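PDB 2Y44: glutamic acid/alanine-rich protein from Trypanosoma congolense, which probably serves as a major coat protein on the parasite's cell surface, its ectodomain forming an elongated helical bundle. Local coordinates for residues R13-L18 against K93-T98. Residues are numbered along the deposited sequence; the frame is centred on the assembly and turned at random.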
loop_
_atom_site.group_PDB
_atom_site.type_symbol
_atom_site.label_atom_id
_atom_site.label_comp_id
_atom_site.label_asym_id
_atom_site.label_seq_id
_atom_site.Cartn_x
_atom_site.Cartn_y
_atom_site.Cartn_z
ATOM N N ARG A 13 -12.216 -1.920 -10.564
ATOM C CA ARG A 13 -12.178 -0.782 -9.583
ATOM C C ARG A 13 -11.069 -0.943 -8.548
ATOM O O ARG A 13 -10.418 0.035 -8.135
ATOM C CB ARG A 13 -13.538 -0.638 -8.877
ATOM C CG ARG A 13 -14.654 -0.182 -9.840
ATOM C CD ARG A 13 -15.408 0.976 -9.220
ATOM N NE ARG A 13 -16.335 1.642 -10.139
ATOM C CZ ARG A 13 -17.619 1.316 -10.278
ATOM N NH1 ARG A 13 -18.123 0.272 -9.621
ATOM N NH2 ARG A 13 -18.405 2.067 -11.041
ATOM N N GLN A 14 -10.860 -2.185 -8.107
ATOM C CA GLN A 14 -9.703 -2.514 -7.260
ATOM C C GLN A 14 -8.370 -2.205 -7.938
ATOM O O GLN A 14 -7.527 -1.523 -7.366
ATOM C CB GLN A 14 -9.764 -3.980 -6.772
ATOM C CG GLN A 14 -11.015 -4.312 -5.968
ATOM C CD GLN A 14 -10.989 -3.742 -4.547
ATOM O OE1 GLN A 14 -11.960 -3.113 -4.085
ATOM N NE2 GLN A 14 -9.902 -3.974 -3.850
ATOM N N LEU A 15 -8.164 -2.734 -9.147
ATOM C CA LEU A 15 -6.973 -2.441 -9.916
ATOM C C LEU A 15 -6.763 -0.929 -10.126
ATOM O O LEU A 15 -5.664 -0.406 -9.961
ATOM C CB LEU A 15 -7.025 -3.166 -11.263
ATOM C CG LEU A 15 -6.974 -4.698 -11.209
ATOM C CD1 LEU A 15 -7.196 -5.279 -12.594
ATOM C CD2 LEU A 15 -5.673 -5.222 -10.565
ATOM N N ARG A 16 -7.811 -0.221 -10.533
ATOM C CA ARG A 16 -7.688 1.225 -10.719
ATOM C C ARG A 16 -7.301 2.003 -9.447
ATOM O O ARG A 16 -6.816 3.146 -9.531
ATOM C CB ARG A 16 -9.008 1.798 -11.278
ATOM C CG ARG A 16 -9.353 1.232 -12.624
ATOM C CD ARG A 16 -10.789 1.559 -12.944
ATOM N NE ARG A 16 -11.262 0.920 -14.171
ATOM C CZ ARG A 16 -12.560 0.835 -14.490
ATOM N NH1 ARG A 16 -13.503 1.292 -13.643
ATOM N NH2 ARG A 16 -12.929 0.226 -15.608
ATOM N N ALA A 17 -7.451 1.375 -8.286
ATOM C CA ALA A 17 -7.205 2.051 -7.022
ATOM C C ALA A 17 -5.763 1.866 -6.550
ATOM O O ALA A 17 -5.367 2.507 -5.594
ATOM C CB ALA A 17 -8.195 1.597 -5.940
ATOM N N LEU A 18 -4.980 1.005 -7.222
ATOM C CA LEU A 18 -3.666 0.625 -6.679
ATOM C C LEU A 18 -2.656 1.780 -6.704
ATOM O O LEU A 18 -1.864 1.907 -5.796
ATOM C CB LEU A 18 -3.060 -0.581 -7.398
ATOM C CG LEU A 18 -3.799 -1.922 -7.345
ATOM C CD1 LEU A 18 -3.199 -2.910 -8.353
ATOM C CD2 LEU A 18 -3.808 -2.461 -5.937
ATOM N N LYS A 93 -0.216 -2.191 -14.590
ATOM C CA LYS A 93 -0.506 -1.334 -15.738
ATOM C C LYS A 93 -1.207 -2.166 -16.803
ATOM O O LYS A 93 -2.251 -1.751 -17.326
ATOM C CB LYS A 93 0.792 -0.708 -16.302
ATOM C CG LYS A 93 0.544 0.251 -17.478
ATOM C CD LYS A 93 1.874 0.642 -18.192
ATOM C CE LYS A 93 1.612 1.529 -19.395
ATOM N NZ LYS A 93 1.154 2.876 -18.921
ATOM N N ASP A 94 -0.615 -3.305 -17.179
ATOM C CA ASP A 94 -1.186 -4.113 -18.250
ATOM C C ASP A 94 -2.550 -4.685 -17.862
ATOM O O ASP A 94 -3.446 -4.786 -18.719
ATOM C CB ASP A 94 -0.232 -5.218 -18.738
ATOM C CG ASP A 94 0.976 -4.674 -19.513
ATOM O OD1 ASP A 94 0.977 -3.490 -19.938
ATOM O OD2 ASP A 94 1.947 -5.454 -19.685
ATOM N N ALA A 95 -2.714 -5.038 -16.583
ATOM C CA ALA A 95 -3.972 -5.612 -16.100
ATOM C C ALA A 95 -5.117 -4.577 -16.122
ATOM O O ALA A 95 -6.230 -4.874 -16.521
ATOM C CB ALA A 95 -3.815 -6.171 -14.698
ATOM N N ILE A 96 -4.807 -3.352 -15.739
ATOM C CA ILE A 96 -5.778 -2.272 -15.848
ATOM C C ILE A 96 -6.188 -2.034 -17.295
ATOM O O ILE A 96 -7.383 -1.984 -17.624
ATOM C CB ILE A 96 -5.269 -0.966 -15.205
ATOM C CG1 ILE A 96 -5.284 -1.097 -13.652
ATOM C CG2 ILE A 96 -6.147 0.163 -15.642
ATOM C CD1 ILE A 96 -4.327 -0.104 -12.926
ATOM N N GLU A 97 -5.217 -1.995 -18.189
ATOM C CA GLU A 97 -5.544 -1.734 -19.586
ATOM C C GLU A 97 -6.426 -2.852 -20.174
ATOM O O GLU A 97 -7.442 -2.605 -20.854
ATOM C CB GLU A 97 -4.245 -1.575 -20.388
ATOM C CG GLU A 97 -3.482 -0.311 -19.996
ATOM C CD GLU A 97 -2.254 -0.027 -20.870
ATOM O OE1 GLU A 97 -1.798 -0.939 -21.603
ATOM O OE2 GLU A 97 -1.715 1.106 -20.775
ATOM N N THR A 98 -6.002 -4.091 -19.942
ATOM C CA THR A 98 -6.728 -5.253 -20.392
ATOM C C THR A 98 -8.155 -5.338 -19.848
ATOM O O THR A 98 -9.101 -5.656 -20.597
ATOM C CB THR A 98 -5.924 -6.541 -20.033
ATOM O OG1 THR A 98 -4.696 -6.522 -20.776
ATOM C CG2 THR A 98 -6.726 -7.782 -20.392
#
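I96 reaches across to L15 and makes the tight half of this contact. Its CG1 rests 3.6 Å from CB of L15, and its CD1 runs on to lie 3.3 Å from the L15 carbonyl O, a close apolar touch on an oxygen that also accepts a backbone bond from L18 N. I96 does not leave its backbone heading for helix 2-16; with CG1 anti to the carbonyl carbon (chi1 -73°) and CD1 extended beyond it, the ethyl branch closes the distance. L15 sets out toward 93-98, and its CD1 meets CB of A95 more loosely, at 4.1 Å. No hydrogen bond joins the two segments.

The exposed face of 93-98 carries K93 and E97, K93 NZ lying a long 3.8 Å from E97 OE2. The backbone N of R16 lies beside I96, while its NH2 forms a salt bridge with D100 and its NH1 hydrogen-bonds to the carbonyl oxygens of C122 and G124.

This is apolar helix-to-helix packing within the all-helical bundle of the ectodomain: the C-terminal part of helix 2-16 lies against the long helix 57-107, with F159 of helix 149-183 touching both L15 and A95, and F138 of helix 131-144 packing on L15.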